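Local coordinates for putative uncharacterized protein (Chaetomium thermophilum, PDB 5T8V), which is the C-terminal HEAT-repeat part of the sister chromatid cohesion protein Scc2, which probably loads cohesin onto chromatin, at residues E278-L283 with A308-L313; L1067-L1072 with D1138-L1143. One frame throughout, in Å; residues are numbered along the deposited sequence.

Contact 1 of 2, residues E278-L283 with A308-L313; sequences EILTSL and ALIMRL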
ATOM      1  N   GLU A 278     -39.421   8.507   2.938  1.00 39.89           N
ATOM      2  CA  GLU A 278     -40.169   7.569   2.111  1.00 42.79           C
ATOM      3  C   GLU A 278     -39.607   7.529   0.695  1.00 41.71           C
ATOM      4  O   GLU A 278     -39.487   6.452   0.101  1.00 43.65           O
ATOM      5  CB  GLU A 278     -41.663   7.905   2.115  1.00 45.81           C
ATOM      6  CG  GLU A 278     -42.032   9.337   1.795  1.00 47.35           C
ATOM      7  CD  GLU A 278     -43.503   9.615   2.053  1.00 50.08           C
ATOM      8  OE1 GLU A 278     -44.208   8.697   2.526  1.00 51.35           O
ATOM      9  OE2 GLU A 278     -43.953  10.751   1.788  1.00 50.41           O
ATOM     10  N   ILE A 279     -39.210   8.686   0.156  1.00 29.15           N
ATOM     11  CA  ILE A 279     -38.599   8.696  -1.169  1.00 27.55           C
ATOM     12  C   ILE A 279     -37.380   7.789  -1.196  1.00 28.63           C
ATOM     13  O   ILE A 279     -37.097   7.146  -2.215  1.00 29.65           O
ATOM     14  CB  ILE A 279     -38.242  10.138  -1.590  1.00 25.24           C
ATOM     15  CG1 ILE A 279     -39.516  10.912  -1.941  1.00 25.58           C
ATOM     16  CG2 ILE A 279     -37.275  10.140  -2.778  1.00 23.38           C
ATOM     17  CD1 ILE A 279     -39.295  12.384  -2.218  1.00 24.70           C
ATOM     18  N   LEU A 280     -36.642   7.712  -0.088  1.00 31.23           N
ATOM     19  CA  LEU A 280     -35.442   6.889  -0.061  1.00 32.98           C
ATOM     20  C   LEU A 280     -35.746   5.417   0.181  1.00 36.58           C
ATOM     21  O   LEU A 280     -34.882   4.573  -0.079  1.00 38.26           O
ATOM     22  CB  LEU A 280     -34.473   7.403   1.006  1.00 32.46           C
ATOM     23  CG  LEU A 280     -33.865   8.784   0.741  1.00 30.90           C
ATOM     24  CD1 LEU A 280     -33.041   9.246   1.935  1.00 30.19           C
ATOM     25  CD2 LEU A 280     -33.009   8.778  -0.518  1.00 31.13           C
ATOM     26  N   THR A 281     -36.944   5.087   0.670  1.00 42.75           N
ATOM     27  CA  THR A 281     -37.330   3.687   0.811  1.00 45.83           C
ATOM     28  C   THR A 281     -38.085   3.177  -0.406  1.00 46.19           C
ATOM     29  O   THR A 281     -37.967   1.995  -0.748  1.00 47.89           O
ATOM     30  CB  THR A 281     -38.188   3.487   2.063  1.00 48.04           C
ATOM     31  OG1 THR A 281     -39.366   4.293   1.973  1.00 48.50           O
ATOM     32  CG2 THR A 281     -37.412   3.873   3.309  1.00 48.37           C
ATOM     33  N   SER A 282     -38.862   4.040  -1.066  1.00 40.75           N
ATOM     34  CA  SER A 282     -39.451   3.669  -2.347  1.00 41.79           C
ATOM     35  C   SER A 282     -38.371   3.236  -3.330  1.00 43.16           C
ATOM     36  O   SER A 282     -38.551   2.267  -4.078  1.00 43.86           O
ATOM     37  CB  SER A 282     -40.252   4.840  -2.915  1.00 40.32           C
ATOM     38  OG  SER A 282     -41.324   5.190  -2.058  1.00 40.88           O
ATOM     39  N   LEU A 283     -37.238   3.942  -3.333  1.00 50.59           N
ATOM     40  CA  LEU A 283     -36.126   3.577  -4.204  1.00 52.13           C
ATOM     41  C   LEU A 283     -35.604   2.182  -3.892  1.00 55.28           C
ATOM     42  O   LEU A 283     -35.056   1.512  -4.774  1.00 56.70           O
ATOM     43  CB  LEU A 283     -35.004   4.605  -4.063  1.00 51.55           C
ATOM     44  CG  LEU A 283     -33.709   4.326  -4.829  1.00 52.91           C
ATOM     45  CD1 LEU A 283     -33.937   4.409  -6.330  1.00 53.02           C
ATOM     46  CD2 LEU A 283     -32.620   5.290  -4.382  1.00 52.18           C
ATOM     47  N   ALA A 308     -31.245  13.572  -8.418  1.00 17.04           N
ATOM     48  CA  ALA A 308     -31.627  14.927  -8.798  1.00 16.25           C
ATOM     49  C   ALA A 308     -32.709  15.472  -7.877  1.00 15.56           C
ATOM     50  O   ALA A 308     -32.661  16.641  -7.473  1.00 14.88           O
ATOM     51  CB  ALA A 308     -32.102  14.948 -10.249  1.00 16.70           C
ATOM     52  N   LEU A 309     -33.696  14.642  -7.529  1.00 18.23           N
ATOM     53  CA  LEU A 309     -34.771  15.113  -6.663  1.00 17.48           C
ATOM     54  C   LEU A 309     -34.251  15.412  -5.264  1.00 16.26           C
ATOM     55  O   LEU A 309     -34.555  16.462  -4.694  1.00 16.20           O
ATOM     56  CB  LEU A 309     -35.903  14.088  -6.603  1.00 19.03           C
ATOM     57  CG  LEU A 309     -37.024  14.450  -5.617  1.00 19.38           C
ATOM     58  CD1 LEU A 309     -37.679  15.770  -6.005  1.00 18.55           C
ATOM     59  CD2 LEU A 309     -38.053  13.346  -5.537  1.00 21.04           C
ATOM     60  N   ILE A 310     -33.479  14.490  -4.686  1.00 15.84           N
ATOM     61  CA  ILE A 310     -32.891  14.719  -3.367  1.00 15.63           C
ATOM     62  C   ILE A 310     -32.175  16.062  -3.338  1.00 14.87           C
ATOM     63  O   ILE A 310     -32.446  16.922  -2.488  1.00 14.48           O
ATOM     64  CB  ILE A 310     -31.939  13.565  -3.004  1.00 16.34           C
ATOM     65  CG1 ILE A 310     -32.726  12.272  -2.758  1.00 20.79           C
ATOM     66  CG2 ILE A 310     -31.075  13.920  -1.791  1.00 16.12           C
ATOM     67  CD1 ILE A 310     -33.583  12.275  -1.499  1.00 17.26           C
ATOM     68  N   MET A 311     -31.254  16.265  -4.282  1.00 16.03           N
ATOM     69  CA  MET A 311     -30.499  17.512  -4.300  1.00 15.53           C
ATOM     70  C   MET A 311     -31.428  18.711  -4.442  1.00 15.06           C
ATOM     71  O   MET A 311     -31.269  19.714  -3.735  1.00 14.78           O
ATOM     72  CB  MET A 311     -29.469  17.476  -5.426  1.00 15.84           C
ATOM     73  CG  MET A 311     -28.502  16.307  -5.306  1.00 22.13           C
ATOM     74  SD  MET A 311     -27.378  16.176  -6.698  1.00 22.76           S
ATOM     75  CE  MET A 311     -26.326  17.556  -6.347  1.00 24.35           C
ATOM     76  N   ARG A 312     -32.422  18.615  -5.328  1.00 15.39           N
ATOM     77  CA  ARG A 312     -33.387  19.700  -5.478  1.00 17.44           C
ATOM     78  C   ARG A 312     -34.055  20.032  -4.148  1.00 17.03           C
ATOM     79  O   ARG A 312     -34.188  21.206  -3.784  1.00 16.90           O
ATOM     80  CB  ARG A 312     -34.439  19.330  -6.522  1.00 18.82           C
ATOM     81  CG  ARG A 312     -33.980  19.517  -7.955  1.00 19.37           C
ATOM     82  CD  ARG A 312     -35.162  19.556  -8.908  1.00 19.75           C
ATOM     83  NE  ARG A 312     -36.049  20.681  -8.632  1.00 19.52           N
ATOM     84  CZ  ARG A 312     -37.170  20.929  -9.299  1.00 20.51           C
ATOM     85  NH1 ARG A 312     -37.550  20.130 -10.287  1.00 21.55           N
ATOM     86  NH2 ARG A 312     -37.915  21.978  -8.977  1.00 20.43           N
ATOM     87  N   LEU A 313     -34.488  19.006  -3.412  1.00 13.65           N
ATOM     88  CA  LEU A 313     -35.078  19.235  -2.098  1.00 13.77           C
ATOM     89  C   LEU A 313     -34.096  19.939  -1.176  1.00 13.56           C
ATOM     90  O   LEU A 313     -34.490  20.791  -0.371  1.00 13.61           O
ATOM     91  CB  LEU A 313     -35.526  17.909  -1.480  1.00 14.38           C
ATOM     92  CG  LEU A 313     -36.605  17.112  -2.216  1.00 14.83           C
ATOM     93  CD1 LEU A 313     -37.012  15.902  -1.387  1.00 22.95           C
ATOM     94  CD2 LEU A 313     -37.811  17.975  -2.530  1.00 14.76           C
TER
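I279 and L309 meet through methyl groups, CD1 of I279 lying 3.7 Å from CD2 of L309, and the two side chains cross at about a right angle. CD1 of I279 is anti to its CA (chi2 173°), and that extended end also comes within 4.3 Å of CD1 of L313. A second apolar pair forms where CD1 of I310 sits 3.7 Å from CD2 of L280, again crossing nearly perpendicularly. All five touching residues are buried, and I261 of helix 247-267 packs on both I279 and L309, while helix 357-391 covers L280 and I310.

The contact between the segments is thus apolar, and the side-chain hydrogen bonds of 278-283 go to its own backbone. The carbonyl O of E278 accepts from the backbone N of T281 and of S282, and also from both hydroxyls: T281 OG1 at 2.9 Å and S282 OG at 3.1 Å, the latter approaching from above the carbonyl plane. Four donors therefore share one carbonyl oxygen.

The segment axes are 11.6 Å apart and run at 173°, almost exactly antiparallel. Together with aliphatic packing between successive helices 272-282 and 305-315, this is the antiparallel helix pairing characteristic of alpha-solenoids such as HEAT-repeat proteins.

Contact 2 of 2, residues L1067-L1072 with D1138-L1143; sequences LETMVL and DDHAFL
The hydroxyl OG1 of T1069 is hydrogen-bonded to the carbonyl O of P1065, one turn earlier in its own helix, and also stands 2.7 Å from NE2 of H1140.

A second polar group comes in at the ring's edge. OE2 of E1068 is 3.1 Å from CE1 of H1140, close to the ring plane, and the carboxylate and ring planes are only 18° apart. CG of E1068 also lies in that plane. A chi1 of -164° sets CG of H1140 anti to the backbone N, the start of the ring's course toward E1068 and T1069. A carboxylate so near would probably stabilise positive charge on the imidazole, although OE1 of E1068 also makes a long, weak ion pair with R1131.

On L1072 the methyl CD1 is in van der Waals contact with the ring nitrogen NE2 of H1140 at 3.8 Å, the two side chains crossing at about a right angle. The aliphatic contacts come from L1143, one methyl of which serves both neighbours: its CD2 is 3.6 Å from CB of L1072 and 3.9 Å from CG2 of T1069. An alanine in place of H1140 would probably leave the E1068 carboxylate without its ring partner and open a gap beside L1072 and the T1069 hydroxyl.

D1138 occupies the N-cap position of helix 1139-1154, OD1 accepting a weak bond from N of A1141 at 3.5 Å.

The segment axes pass 10.8 Å apart at 32°, roughly in the same direction, with helix 1115-1133 coming between the two helices in sequence. Its I1132 touches both E1068 and H1140, and with I1129 it packs on L1072, while helices 1026-1042 and 1050-1062 take the side chain of L1067.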
ATOM      1  N   LEU A1067      49.898 -18.679  16.344  1.00 68.33           N
ATOM      2  CA  LEU A1067      50.524 -19.853  15.755  1.00 70.10           C
ATOM      3  C   LEU A1067      49.666 -21.106  15.876  1.00 69.02           C
ATOM      4  O   LEU A1067      50.049 -22.150  15.336  1.00 70.33           O
ATOM      5  CB  LEU A1067      51.910 -20.083  16.366  1.00 71.95           C
ATOM      6  CG  LEU A1067      52.113 -19.999  17.881  1.00 75.10           C
ATOM      7  CD1 LEU A1067      51.711 -21.290  18.541  1.00 77.31           C
ATOM      8  CD2 LEU A1067      53.561 -19.667  18.187  1.00 76.55           C
ATOM      9  N   GLU A1068      48.517 -21.033  16.551  1.00 53.94           N
ATOM     10  CA  GLU A1068      47.496 -22.060  16.390  1.00 51.74           C
ATOM     11  C   GLU A1068      46.507 -21.705  15.291  1.00 47.70           C
ATOM     12  O   GLU A1068      45.856 -22.604  14.742  1.00 46.15           O
ATOM     13  CB  GLU A1068      46.759 -22.311  17.714  1.00 53.45           C
ATOM     14  CG  GLU A1068      45.775 -21.241  18.143  1.00 53.76           C
ATOM     15  CD  GLU A1068      45.227 -21.488  19.541  1.00 54.80           C
ATOM     16  OE1 GLU A1068      45.629 -22.491  20.170  1.00 55.55           O
ATOM     17  OE2 GLU A1068      44.397 -20.685  20.015  1.00 54.69           O
ATOM     18  N   THR A1069      46.389 -20.419  14.948  1.00 52.72           N
ATOM     19  CA  THR A1069      45.775 -20.047  13.678  1.00 50.13           C
ATOM     20  C   THR A1069      46.582 -20.606  12.515  1.00 49.34           C
ATOM     21  O   THR A1069      46.013 -21.086  11.526  1.00 49.19           O
ATOM     22  CB  THR A1069      45.663 -18.525  13.562  1.00 48.90           C
ATOM     23  OG1 THR A1069      44.866 -18.013  14.637  1.00 49.16           O
ATOM     24  CG2 THR A1069      45.036 -18.119  12.231  1.00 47.78           C
ATOM     25  N   MET A1070      47.914 -20.559  12.619  1.00 44.18           N
ATOM     26  CA  MET A1070      48.758 -21.143  11.577  1.00 43.15           C
ATOM     27  C   MET A1070      48.433 -22.615  11.344  1.00 41.85           C
ATOM     28  O   MET A1070      48.542 -23.101  10.212  1.00 40.80           O
ATOM     29  CB  MET A1070      50.232 -20.979  11.946  1.00 44.64           C
ATOM     30  CG  MET A1070      50.705 -19.529  12.035  1.00 44.65           C
ATOM     31  SD  MET A1070      50.656 -18.654  10.459  1.00 43.07           S
ATOM     32  CE  MET A1070      49.037 -17.885  10.514  1.00 42.08           C
ATOM     33  N   VAL A1071      48.035 -23.340  12.390  1.00 39.04           N
ATOM     34  CA  VAL A1071      47.679 -24.748  12.241  1.00 38.25           C
ATOM     35  C   VAL A1071      46.247 -24.891  11.736  1.00 37.49           C
ATOM     36  O   VAL A1071      45.964 -25.686  10.828  1.00 37.17           O
ATOM     37  CB  VAL A1071      47.879 -25.485  13.580  1.00 39.27           C
ATOM     38  CG1 VAL A1071      47.539 -26.967  13.442  1.00 40.04           C
ATOM     39  CG2 VAL A1071      49.307 -25.306  14.085  1.00 39.72           C
ATOM     40  N   LEU A1072      45.320 -24.124  12.319  1.00 38.90           N
ATOM     41  CA  LEU A1072      43.915 -24.255  11.950  1.00 37.85           C
ATOM     42  C   LEU A1072      43.693 -23.929  10.479  1.00 37.22           C
ATOM     43  O   LEU A1072      42.863 -24.561   9.819  1.00 37.55           O
ATOM     44  CB  LEU A1072      43.053 -23.350  12.830  1.00 36.01           C
ATOM     45  CG  LEU A1072      42.908 -23.764  14.296  1.00 37.07           C
ATOM     46  CD1 LEU A1072      42.185 -22.680  15.079  1.00 37.10           C
ATOM     47  CD2 LEU A1072      42.176 -25.092  14.421  1.00 37.76           C
ATOM     48  N   ASP A1138      34.835 -14.884  19.061  1.00 73.27           N
ATOM     49  CA  ASP A1138      35.466 -14.019  18.077  1.00 71.74           C
ATOM     50  C   ASP A1138      35.779 -14.812  16.808  1.00 69.20           C
ATOM     51  O   ASP A1138      35.458 -15.995  16.684  1.00 69.48           O
ATOM     52  CB  ASP A1138      36.724 -13.374  18.668  1.00 72.49           C
ATOM     53  CG  ASP A1138      37.596 -14.366  19.412  1.00 73.07           C
ATOM     54  OD1 ASP A1138      37.584 -15.560  19.048  1.00 71.54           O
ATOM     55  OD2 ASP A1138      38.286 -13.951  20.367  1.00 74.96           O
ATOM     56  N   ASP A1139      36.420 -14.138  15.849  1.00 62.69           N
ATOM     57  CA  ASP A1139      36.641 -14.734  14.534  1.00 60.05           C
ATOM     58  C   ASP A1139      37.500 -15.992  14.623  1.00 58.43           C
ATOM     59  O   ASP A1139      37.305 -16.939  13.853  1.00 57.51           O
ATOM     60  CB  ASP A1139      37.286 -13.711  13.601  1.00 59.68           C
ATOM     61  CG  ASP A1139      36.325 -12.618  13.183  1.00 60.01           C
ATOM     62  OD1 ASP A1139      35.150 -12.937  12.902  1.00 59.85           O
ATOM     63  OD2 ASP A1139      36.743 -11.441  13.141  1.00 60.25           O
ATOM     64  N   HIS A1140      38.465 -16.015  15.541  1.00 50.58           N
ATOM     65  CA  HIS A1140      39.311 -17.193  15.700  1.00 48.92           C
ATOM     66  C   HIS A1140      38.469 -18.432  15.987  1.00 47.70           C
ATOM     67  O   HIS A1140      38.588 -19.465  15.307  1.00 46.80           O
ATOM     68  CB  HIS A1140      40.319 -16.945  16.821  1.00 49.68           C
ATOM     69  CG  HIS A1140      41.462 -17.907  16.833  1.00 49.94           C
ATOM     70  ND1 HIS A1140      41.884 -18.547  17.978  1.00 51.13           N
ATOM     71  CD2 HIS A1140      42.273 -18.338  15.840  1.00 49.67           C
ATOM     72  CE1 HIS A1140      42.906 -19.332  17.689  1.00 51.27           C
ATOM     73  NE2 HIS A1140      43.162 -19.224  16.398  1.00 50.38           N
ATOM     74  N   ALA A1141      37.600 -18.341  16.995  1.00 47.58           N
ATOM     75  CA  ALA A1141      36.655 -19.417  17.255  1.00 47.07           C
ATOM     76  C   ALA A1141      35.878 -19.774  15.996  1.00 45.66           C
ATOM     77  O   ALA A1141      35.606 -20.954  15.739  1.00 45.58           O
ATOM     78  CB  ALA A1141      35.701 -19.014  18.380  1.00 48.32           C
ATOM     79  N   PHE A1142      35.521 -18.768  15.189  1.00 42.96           N
ATOM     80  CA  PHE A1142      34.810 -19.062  13.949  1.00 42.19           C
ATOM     81  C   PHE A1142      35.660 -19.906  13.011  1.00 40.75           C
ATOM     82  O   PHE A1142      35.126 -20.733  12.266  1.00 40.04           O
ATOM     83  CB  PHE A1142      34.376 -17.793  13.226  1.00 43.01           C
ATOM     84  CG  PHE A1142      33.809 -18.064  11.862  1.00 43.59           C
ATOM     85  CD1 PHE A1142      32.601 -18.729  11.723  1.00 44.61           C
ATOM     86  CD2 PHE A1142      34.494 -17.686  10.722  1.00 43.29           C
ATOM     87  CE1 PHE A1142      32.079 -18.995  10.471  1.00 44.55           C
ATOM     88  CE2 PHE A1142      33.976 -17.949   9.466  1.00 43.76           C
ATOM     89  CZ  PHE A1142      32.766 -18.606   9.342  1.00 44.28           C
ATOM     90  N   LEU A1143      36.977 -19.689  13.006  1.00 37.83           N
ATOM     91  CA  LEU A1143      37.863 -20.547  12.229  1.00 37.29           C
ATOM     92  C   LEU A1143      37.815 -21.975  12.752  1.00 37.58           C
ATOM     93  O   LEU A1143      37.697 -22.934  11.976  1.00 37.66           O
ATOM     94  CB  LEU A1143      39.290 -19.998  12.271  1.00 37.65           C
ATOM     95  CG  LEU A1143      40.355 -20.782  11.499  1.00 38.14           C
ATOM     96  CD1 LEU A1143      40.037 -20.825  10.017  1.00 37.58           C
ATOM     97  CD2 LEU A1143      41.730 -20.177  11.730  1.00 38.46           C
TER

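Overall arrangement
The two contacts follow one another in series along the chain: contact 1 is complete long before contact 2 begins. Their centres are about 85 Å apart and their nearest atoms about 71 Å, on opposite sides of the chain's centre, and they share no helix. Contact 1 joins the successive helices 272-282 and 305-315 in antiparallel fashion; contact 2 joins helices 1065-1086 and 1139-1154, with helix 1115-1133 between them in sequence, running in roughly the same direction. Segment 1138-1143 belongs to the C-terminal region of sister chromatid cohesion proteins. Separate local helix packings spaced so widely are consistent with an elongated, predominantly helical solenoid built from neighbour-to-neighbour contacts.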